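Local coordinates for protein succinate-semialdehyde dehydrogenase (Synechococcus sp., PDB 4ITA) that probably oxidises succinic semialdehyde to succinate with NADP+ as cofactor, as a member of the aldehyde dehydrogenase family, at residues T227-G233 against R432-E438; I357-E361 against D384-G388. All coordinates share one frame. Residue numbers count along the deposited sequence, not the author numbering.

Contact 1 (T227-G233 against R432-E438). With NDP (NADPH dihydro-nicotinamide-adenine-dinucleotide phosphate), chain C; EDO (1,2-ethanediol), chain K; EDO (1,2-ethanediol), chain Q; EDO (1,2-ethanediol), chain M.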
loop_
_atom_site.group_PDB
_atom_site.type_symbol
_atom_site.label_atom_id
_atom_site.label_comp_id
_atom_site.label_asym_id
_atom_site.label_seq_id
_atom_site.Cartn_x
_atom_site.Cartn_y
_atom_site.Cartn_z
ATOM N N THR A 227 -3.368 -3.756 1.148
ATOM C CA THR A 227 -4.457 -3.739 0.182
ATOM C C THR A 227 -4.146 -2.881 -1.027
ATOM O O THR A 227 -3.207 -2.079 -1.025
ATOM C CB THR A 227 -5.769 -3.220 0.795
ATOM O OG1 THR A 227 -5.558 -1.923 1.360
ATOM C CG2 THR A 227 -6.269 -4.163 1.870
ATOM N N LEU A 228 -4.963 -3.060 -2.058
ATOM C CA LEU A 228 -4.962 -2.224 -3.242
ATOM C C LEU A 228 -6.437 -2.030 -3.556
ATOM O O LEU A 228 -7.191 -3.008 -3.580
ATOM C CB LEU A 228 -4.241 -2.938 -4.391
ATOM C CG LEU A 228 -4.011 -2.125 -5.677
ATOM C CD1 LEU A 228 -2.817 -2.651 -6.455
ATOM C CD2 LEU A 228 -5.227 -2.138 -6.572
ATOM N N LEU A 229 -6.857 -0.781 -3.758
ATOM C CA LEU A 229 -8.250 -0.471 -4.071
ATOM C C LEU A 229 -8.364 0.256 -5.399
ATOM O O LEU A 229 -7.754 1.307 -5.592
ATOM C CB LEU A 229 -8.886 0.391 -2.976
ATOM C CG LEU A 229 -9.020 -0.206 -1.578
ATOM C CD1 LEU A 229 -9.778 0.766 -0.687
ATOM C CD2 LEU A 229 -9.748 -1.537 -1.618
ATOM N N GLU A 230 -9.150 -0.317 -6.303
ATOM C CA GLU A 230 -9.460 0.271 -7.595
ATOM C C GLU A 230 -10.951 0.580 -7.586
ATOM O O GLU A 230 -11.777 -0.307 -7.787
ATOM C CB GLU A 230 -9.120 -0.721 -8.714
ATOM C CG GLU A 230 -7.625 -1.053 -8.862
ATOM C CD GLU A 230 -6.865 -0.077 -9.749
ATOM O OE1 GLU A 230 -7.483 0.857 -10.302
ATOM O OE2 GLU A 230 -5.632 -0.252 -9.896
ATOM N N LEU A 231 -11.303 1.833 -7.330
ATOM C CA LEU A 231 -12.706 2.185 -7.156
ATOM C C LEU A 231 -13.227 3.016 -8.322
ATOM O O LEU A 231 -12.584 3.092 -9.373
ATOM C CB LEU A 231 -12.944 2.867 -5.801
ATOM C CG LEU A 231 -12.304 2.132 -4.613
ATOM C CD1 LEU A 231 -12.559 2.905 -3.331
ATOM C CD2 LEU A 231 -12.791 0.665 -4.476
ATOM N N GLY A 232 -14.396 3.617 -8.148
ATOM C CA GLY A 232 -15.048 4.306 -9.247
ATOM C C GLY A 232 -14.495 5.678 -9.557
ATOM O O GLY A 232 -13.592 6.181 -8.883
ATOM N N GLY A 233 -15.044 6.295 -10.594
ATOM C CA GLY A 233 -14.626 7.635 -10.960
ATOM C C GLY A 233 -15.757 8.447 -11.550
ATOM O O GLY A 233 -16.831 7.933 -11.850
ATOM N N ARG A 432 -10.787 9.497 -3.677
ATOM C CA ARG A 432 -11.697 8.427 -3.295
ATOM C C ARG A 432 -11.789 7.320 -4.348
ATOM O O ARG A 432 -12.552 6.366 -4.174
ATOM C CB ARG A 432 -13.079 8.986 -2.946
ATOM C CG ARG A 432 -13.096 9.800 -1.653
ATOM C CD ARG A 432 -13.366 8.928 -0.439
ATOM N NE ARG A 432 -13.049 9.627 0.808
ATOM C CZ ARG A 432 -13.453 9.229 2.010
ATOM N NH1 ARG A 432 -14.202 8.144 2.132
ATOM N NH2 ARG A 432 -13.109 9.921 3.091
ATOM N N SER A 433 -10.999 7.426 -5.416
ATOM C CA SER A 433 -10.949 6.365 -6.423
ATOM C C SER A 433 -10.017 5.228 -6.031
ATOM O O SER A 433 -9.908 4.238 -6.750
ATOM C CB SER A 433 -10.536 6.925 -7.779
ATOM O OG SER A 433 -11.538 7.788 -8.275
ATOM N N GLY A 434 -9.329 5.375 -4.905
ATOM C CA GLY A 434 -8.480 4.305 -4.409
ATOM C C GLY A 434 -7.008 4.650 -4.342
ATOM O O GLY A 434 -6.610 5.818 -4.327
ATOM N N TYR A 435 -6.195 3.603 -4.286
ATOM C CA TYR A 435 -4.745 3.729 -4.153
ATOM C C TYR A 435 -4.102 2.432 -4.608
ATOM O O TYR A 435 -4.752 1.378 -4.671
ATOM C CB TYR A 435 -4.351 4.049 -2.702
ATOM C CG TYR A 435 -4.966 3.107 -1.688
ATOM C CD1 TYR A 435 -6.056 3.496 -0.919
ATOM C CD2 TYR A 435 -4.472 1.815 -1.520
ATOM C CE1 TYR A 435 -6.631 2.628 0.007
ATOM C CE2 TYR A 435 -5.040 0.940 -0.605
ATOM C CZ TYR A 435 -6.120 1.354 0.149
ATOM O OH TYR A 435 -6.707 0.513 1.069
ATOM N N GLY A 436 -2.819 2.509 -4.922
ATOM C CA GLY A 436 -2.121 1.370 -5.481
ATOM C C GLY A 436 -2.276 1.357 -6.990
ATOM O O GLY A 436 -3.118 2.048 -7.559
ATOM N N ARG A 437 -1.426 0.583 -7.651
ATOM C CA ARG A 437 -1.424 0.527 -9.112
ATOM C C ARG A 437 -1.380 -0.913 -9.614
ATOM O O ARG A 437 -0.581 -1.719 -9.144
ATOM C CB ARG A 437 -0.221 1.295 -9.679
ATOM C CG ARG A 437 -0.196 2.792 -9.365
ATOM C CD ARG A 437 -1.284 3.496 -10.109
ATOM N NE ARG A 437 -1.335 4.944 -9.893
ATOM C CZ ARG A 437 -2.125 5.550 -9.017
ATOM N NH1 ARG A 437 -2.900 4.839 -8.212
ATOM N NH2 ARG A 437 -2.127 6.875 -8.933
ATOM N N GLU A 438 -2.237 -1.212 -10.583
ATOM C CA GLU A 438 -2.187 -2.464 -11.319
ATOM C C GLU A 438 -1.428 -2.214 -12.614
ATOM O O GLU A 438 -1.183 -1.062 -12.974
ATOM C CB GLU A 438 -3.600 -2.953 -11.653
ATOM C CG GLU A 438 -4.450 -3.358 -10.459
ATOM C CD GLU A 438 -4.148 -4.759 -9.975
ATOM O OE1 GLU A 438 -2.982 -5.202 -10.099
ATOM O OE2 GLU A 438 -5.091 -5.412 -9.477
HETATM P PA NDP C . -19.885 -3.321 -5.726
HETATM O O1A NDP C . -18.863 -2.625 -4.875
HETATM O O2A NDP C . -21.322 -3.361 -5.287
HETATM O O5B NDP C . -19.415 -4.835 -5.940
HETATM C C5B NDP C . -18.079 -5.171 -6.334
HETATM C C4B NDP C . -17.613 -6.445 -5.634
HETATM O O4B NDP C . -17.531 -6.195 -4.228
HETATM C C3B NDP C . -18.584 -7.610 -5.779
HETATM O O3B NDP C . -17.839 -8.835 -5.759
HETATM C C2B NDP C . -19.419 -7.510 -4.516
HETATM O O2B NDP C . -20.011 -8.742 -4.125
HETATM C C1B NDP C . -18.343 -7.143 -3.531
HETATM N N9A NDP C . -18.811 -6.459 -2.317
HETATM C C8A NDP C . -19.791 -5.542 -2.195
HETATM N N7A NDP C . -19.884 -5.127 -0.909
HETATM C C5A NDP C . -18.936 -5.770 -0.208
HETATM C C6A NDP C . -18.474 -5.811 1.188
HETATM N N6A NDP C . -19.070 -5.037 2.117
HETATM N N1A NDP C . -17.451 -6.635 1.482
HETATM C C2A NDP C . -16.848 -7.402 0.564
HETATM N N3A NDP C . -17.217 -7.424 -0.725
HETATM C C4A NDP C . -18.232 -6.641 -1.145
HETATM O O3 NDP C . -19.692 -2.633 -7.187
HETATM P PN NDP C . -20.711 -2.290 -8.405
HETATM O O1N NDP C . -22.029 -1.750 -7.895
HETATM O O2N NDP C . -20.677 -3.455 -9.354
HETATM O O5D NDP C . -19.934 -1.063 -9.100
HETATM C C5D NDP C . -18.676 -1.268 -9.727
HETATM C C4D NDP C . -17.688 -0.220 -9.247
HETATM O O4D NDP C . -16.349 -0.644 -9.542
HETATM C C3D NDP C . -17.863 1.119 -9.936
HETATM O O3D NDP C . -17.741 2.183 -8.985
HETATM C C2D NDP C . -16.727 1.095 -10.939
HETATM O O2D NDP C . -16.384 2.421 -11.343
HETATM C C1D NDP C . -15.623 0.433 -10.139
HETATM N N1N NDP C . -14.570 -0.055 -11.041
HETATM C C2N NDP C . -13.277 0.192 -10.770
HETATM C C3N NDP C . -12.334 0.164 -11.796
HETATM C C7N NDP C . -10.878 0.402 -11.527
HETATM O O7N NDP C . -10.059 -0.358 -12.039
HETATM N N7N NDP C . -10.505 1.421 -10.757
HETATM C C4N NDP C . -12.748 -0.097 -13.224
HETATM C C5N NDP C . -14.022 -0.806 -13.244
HETATM C C6N NDP C . -14.882 -0.755 -12.151
HETATM P P2B NDP C . -21.560 -9.059 -4.407
HETATM O O1X NDP C . -21.712 -10.428 -3.809
HETATM O O2X NDP C . -22.360 -8.005 -3.680
HETATM O O3X NDP C . -21.779 -9.049 -5.890
HETATM C C1 EDO K . -2.695 0.638 2.112
HETATM O O1 EDO K . -1.725 1.165 1.195
HETATM C C2 EDO K . -2.483 -0.866 2.316
HETATM O O2 EDO K . -1.351 -1.324 1.563
HETATM C C1 EDO Q . -2.311 5.190 -12.714
HETATM O O1 EDO Q . -3.349 5.209 -13.682
HETATM C C2 EDO Q . -0.920 5.329 -13.299
HETATM O O2 EDO Q . 0.190 4.882 -12.522
HETATM C C1 EDO M . -17.627 4.729 -6.655
HETATM O O1 EDO M . -16.477 4.249 -5.940
HETATM C C2 EDO M . -18.657 5.234 -5.651
HETATM O O2 EDO M . -19.081 4.174 -4.788
HETATM O O HOH W 1 -5.971 2.242 -7.631
#
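Two glycines flank the tyrosine of the very short strand 434-435, and neither could carry a side chain here. At phi 117° for G434, a CB would fall 2.0 Å from L229 O, and at phi 87° for G436 it would strike L228 CG at 2.7 Å. The bare G434 CA instead approaches L229 O to 3.3 Å in a CA-H...O contact. Beside it L229 and Y435 form an antiparallel hydrogen-bonded pair, with L229 N to Y435 O at 3.2 Å and Y435 N to L229 O at 3.1 Å. Further along, L231 N donates to S433 O (2.8 Å), and S433 OG donates to G232 O (2.7 Å). L229 covers one face of the Y435 ring, whose OH hydrogen-bonds T227 OG1 at 2.7 Å. E230, L231 and G232 belong to the ELGG sequence of the family and receive the cofactor: NDP N7N, the carboxamide nitrogen, donates to E230 OE1 (3.1 Å) and L231 O (3.0 Å), while a CB on G232 would collide with the ribose. Strand 227-230 runs parallel to strand 201-207 and antiparallel to 434-435. A217 of helix 210-222 packs on L229 and Y435, R141 of helix 137-149 contacts E230 and E438, and I224 of the second subunit packs on L229 and L231.

Contact 2 (I357-E361 against D384-G388). With NDP (NADPH dihydro-nicotinamide-adenine-dinucleotide phosphate), chain C; EDO (1,2-ethanediol), chain O; EDO (1,2-ethanediol), chain D; EDO (1,2-ethanediol), chain I.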
loop_
_atom_site.group_PDB
_atom_site.type_symbol
_atom_site.label_atom_id
_atom_site.label_comp_id
_atom_site.label_asym_id
_atom_site.label_seq_id
_atom_site.Cartn_x
_atom_site.Cartn_y
_atom_site.Cartn_z
ATOM N N ILE A 357 -26.030 15.088 -7.743
ATOM C CA ILE A 357 -25.560 14.281 -8.862
ATOM C C ILE A 357 -24.162 14.699 -9.321
ATOM O O ILE A 357 -23.402 13.877 -9.829
ATOM C CB ILE A 357 -26.565 14.305 -10.040
ATOM C CG1 ILE A 357 -26.306 13.135 -10.995
ATOM C CG2 ILE A 357 -26.524 15.640 -10.775
ATOM C CD1 ILE A 357 -27.302 13.048 -12.128
ATOM N N LEU A 358 -23.819 15.968 -9.110
ATOM C CA LEU A 358 -22.525 16.505 -9.511
ATOM C C LEU A 358 -21.371 15.773 -8.832
ATOM O O LEU A 358 -20.245 15.765 -9.333
ATOM C CB LEU A 358 -22.452 17.996 -9.173
ATOM C CG LEU A 358 -23.421 18.879 -9.946
ATOM C CD1 LEU A 358 -23.319 20.308 -9.436
ATOM C CD2 LEU A 358 -23.118 18.801 -11.439
ATOM N N GLN A 359 -21.662 15.156 -7.692
ATOM C CA GLN A 359 -20.641 14.505 -6.884
ATOM C C GLN A 359 -20.707 12.981 -6.965
ATOM O O GLN A 359 -19.969 12.288 -6.267
ATOM C CB GLN A 359 -20.770 14.957 -5.428
ATOM C CG GLN A 359 -20.556 16.456 -5.228
ATOM C CD GLN A 359 -19.142 16.883 -5.565
ATOM O OE1 GLN A 359 -18.195 16.529 -4.865
ATOM N NE2 GLN A 359 -18.986 17.634 -6.651
ATOM N N GLU A 360 -21.594 12.463 -7.808
ATOM C CA GLU A 360 -21.840 11.022 -7.869
ATOM C C GLU A 360 -21.342 10.396 -9.153
ATOM O O GLU A 360 -21.167 11.077 -10.170
ATOM C CB GLU A 360 -23.330 10.717 -7.715
ATOM C CG GLU A 360 -23.908 11.178 -6.393
ATOM C CD GLU A 360 -25.328 10.705 -6.183
ATOM O OE1 GLU A 360 -26.051 10.504 -7.181
ATOM O OE2 GLU A 360 -25.719 10.522 -5.011
ATOM N N GLU A 361 -21.118 9.086 -9.103
ATOM C CA GLU A 361 -20.762 8.329 -10.292
ATOM C C GLU A 361 -22.014 7.895 -11.031
ATOM O O GLU A 361 -22.925 7.311 -10.436
ATOM C CB GLU A 361 -19.932 7.095 -9.931
ATOM C CG GLU A 361 -19.570 6.255 -11.154
ATOM C CD GLU A 361 -18.629 5.107 -10.848
ATOM O OE1 GLU A 361 -18.816 4.447 -9.805
ATOM O OE2 GLU A 361 -17.714 4.855 -11.663
ATOM N N ASP A 384 -13.326 19.055 -9.157
ATOM C CA ASP A 384 -14.313 19.325 -8.111
ATOM C C ASP A 384 -15.228 18.123 -7.880
ATOM O O ASP A 384 -16.455 18.210 -8.017
ATOM C CB ASP A 384 -15.122 20.584 -8.461
ATOM C CG ASP A 384 -15.971 21.072 -7.303
ATOM O OD1 ASP A 384 -15.589 20.830 -6.142
ATOM O OD2 ASP A 384 -17.025 21.691 -7.562
ATOM N N ILE A 385 -14.603 16.999 -7.541
ATOM C CA ILE A 385 -15.291 15.738 -7.284
ATOM C C ILE A 385 -14.518 14.982 -6.214
ATOM O O ILE A 385 -13.349 15.282 -5.963
ATOM C CB ILE A 385 -15.356 14.848 -8.544
ATOM C CG1 ILE A 385 -14.011 14.848 -9.278
ATOM C CG2 ILE A 385 -16.488 15.286 -9.467
ATOM C CD1 ILE A 385 -13.884 13.749 -10.335
ATOM N N PRO A 386 -15.160 13.996 -5.572
ATOM C CA PRO A 386 -14.420 13.226 -4.570
ATOM C C PRO A 386 -13.488 12.205 -5.216
ATOM O O PRO A 386 -12.559 11.734 -4.563
ATOM C CB PRO A 386 -15.527 12.522 -3.778
ATOM C CG PRO A 386 -16.702 12.485 -4.692
ATOM C CD PRO A 386 -16.605 13.699 -5.557
ATOM N N PHE A 387 -13.735 11.880 -6.482
ATOM C CA PHE A 387 -12.990 10.842 -7.179
ATOM C C PHE A 387 -11.757 11.417 -7.861
ATOM O O PHE A 387 -11.556 12.633 -7.904
ATOM C CB PHE A 387 -13.885 10.173 -8.228
ATOM C CG PHE A 387 -15.254 9.813 -7.716
ATOM C CD1 PHE A 387 -15.425 8.767 -6.825
ATOM C CD2 PHE A 387 -16.368 10.531 -8.122
ATOM C CE1 PHE A 387 -16.690 8.441 -6.349
ATOM C CE2 PHE A 387 -17.639 10.205 -7.659
ATOM C CZ PHE A 387 -17.794 9.162 -6.770
ATOM N N GLY A 388 -10.937 10.534 -8.411
ATOM C CA GLY A 388 -9.742 10.957 -9.118
ATOM C C GLY A 388 -9.099 9.812 -9.865
ATOM O O GLY A 388 -7.933 9.486 -9.629
HETATM P PA NDP C . -19.885 -3.321 -5.726
HETATM O O1A NDP C . -18.863 -2.625 -4.875
HETATM O O2A NDP C . -21.322 -3.361 -5.287
HETATM O O5B NDP C . -19.415 -4.835 -5.940
HETATM C C5B NDP C . -18.079 -5.171 -6.334
HETATM C C4B NDP C . -17.613 -6.445 -5.634
HETATM O O4B NDP C . -17.531 -6.195 -4.228
HETATM C C3B NDP C . -18.584 -7.610 -5.779
HETATM O O3B NDP C . -17.839 -8.835 -5.759
HETATM C C2B NDP C . -19.419 -7.510 -4.516
HETATM O O2B NDP C . -20.011 -8.742 -4.125
HETATM C C1B NDP C . -18.343 -7.143 -3.531
HETATM N N9A NDP C . -18.811 -6.459 -2.317
HETATM C C8A NDP C . -19.791 -5.542 -2.195
HETATM N N7A NDP C . -19.884 -5.127 -0.909
HETATM C C5A NDP C . -18.936 -5.770 -0.208
HETATM C C6A NDP C . -18.474 -5.811 1.188
HETATM N N6A NDP C . -19.070 -5.037 2.117
HETATM N N1A NDP C . -17.451 -6.635 1.482
HETATM C C2A NDP C . -16.848 -7.402 0.564
HETATM N N3A NDP C . -17.217 -7.424 -0.725
HETATM C C4A NDP C . -18.232 -6.641 -1.145
HETATM O O3 NDP C . -19.692 -2.633 -7.187
HETATM P PN NDP C . -20.711 -2.290 -8.405
HETATM O O1N NDP C . -22.029 -1.750 -7.895
HETATM O O2N NDP C . -20.677 -3.455 -9.354
HETATM O O5D NDP C . -19.934 -1.063 -9.100
HETATM C C5D NDP C . -18.676 -1.268 -9.727
HETATM C C4D NDP C . -17.688 -0.220 -9.247
HETATM O O4D NDP C . -16.349 -0.644 -9.542
HETATM C C3D NDP C . -17.863 1.119 -9.936
HETATM O O3D NDP C . -17.741 2.183 -8.985
HETATM C C2D NDP C . -16.727 1.095 -10.939
HETATM O O2D NDP C . -16.384 2.421 -11.343
HETATM C C1D NDP C . -15.623 0.433 -10.139
HETATM N N1N NDP C . -14.570 -0.055 -11.041
HETATM C C2N NDP C . -13.277 0.192 -10.770
HETATM C C3N NDP C . -12.334 0.164 -11.796
HETATM C C7N NDP C . -10.878 0.402 -11.527
HETATM O O7N NDP C . -10.059 -0.358 -12.039
HETATM N N7N NDP C . -10.505 1.421 -10.757
HETATM C C4N NDP C . -12.748 -0.097 -13.224
HETATM C C5N NDP C . -14.022 -0.806 -13.244
HETATM C C6N NDP C . -14.882 -0.755 -12.151
HETATM P P2B NDP C . -21.560 -9.059 -4.407
HETATM O O1X NDP C . -21.712 -10.428 -3.809
HETATM O O2X NDP C . -22.360 -8.005 -3.680
HETATM O O3X NDP C . -21.779 -9.049 -5.890
HETATM C C1 EDO O . -21.163 2.015 -9.374
HETATM O O1 EDO O . -21.165 3.406 -9.013
HETATM C C2 EDO O . -22.509 1.363 -9.093
HETATM O O2 EDO O . -22.539 0.928 -7.727
HETATM C C1 EDO D . -30.239 16.296 -7.449
HETATM O O1 EDO D . -28.982 15.714 -7.833
HETATM C C2 EDO D . -30.435 16.188 -5.938
HETATM O O2 EDO D . -29.565 17.110 -5.274
HETATM C C1 EDO I . -25.283 3.971 -9.592
HETATM O O1 EDO I . -23.958 4.534 -9.523
HETATM C C2 EDO I . -25.792 4.034 -11.031
HETATM O O2 EDO I . -25.319 5.242 -11.628
#
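A small loop-to-loop contact, burying 245 Å², joins the turns that lead into strands 366-372 and 390-394 at the surface of the protein. The touching parts run nearly parallel, 12° apart. Its single hydrogen bond comes from a side chain that folds over the partner: Q359 NE2 donates to D384 O at 2.9 Å, while Q359 OE1 lies 3.3 Å from P386 CD. Residues 357-359 end a 3-10 segment, and E360 N closes its last turn on I357 O (3.1 Å). Both strands fed by these loops belong to the seven-stranded sheet of the aldehyde dehydrogenase catalytic domain, so the contact ties together two connections of that sheet. F387 points toward the other loop, its CE2 3.4 Å from Q359 O and its CZ 4.3 Å from E361 CB. From there E361 extends to the cofactor ribose, accepting from NDP O3D at OE1 (2.6 Å) and from NDP O2D at OE2 (2.8 Å); K268 forms a salt bridge with OE2.

Overall arrangement
Contacts 1 and 2 lie with centres 15 Å apart and meet directly: S433 OG is 2.8 Å from G388 N and R432 N is 3.0 Å from P386 O, both probable hydrogen bonds, and G232 CA packs 3.6 Å from E361 OE2. In the sequence contact 2 falls wholly between the two segments of contact 1. The 227-233 segment passes from the sheet of the cofactor-binding Rossmann-type domain, which holds strand 227-230, towards strand 235-239 of the seven-stranded catalytic sheet that contact 2 borders. Together they hold one end of NADPH, contact 1 at the nicotinamide carboxamide and contact 2 at the adjoining ribose hydroxyls, where the two sheets come together.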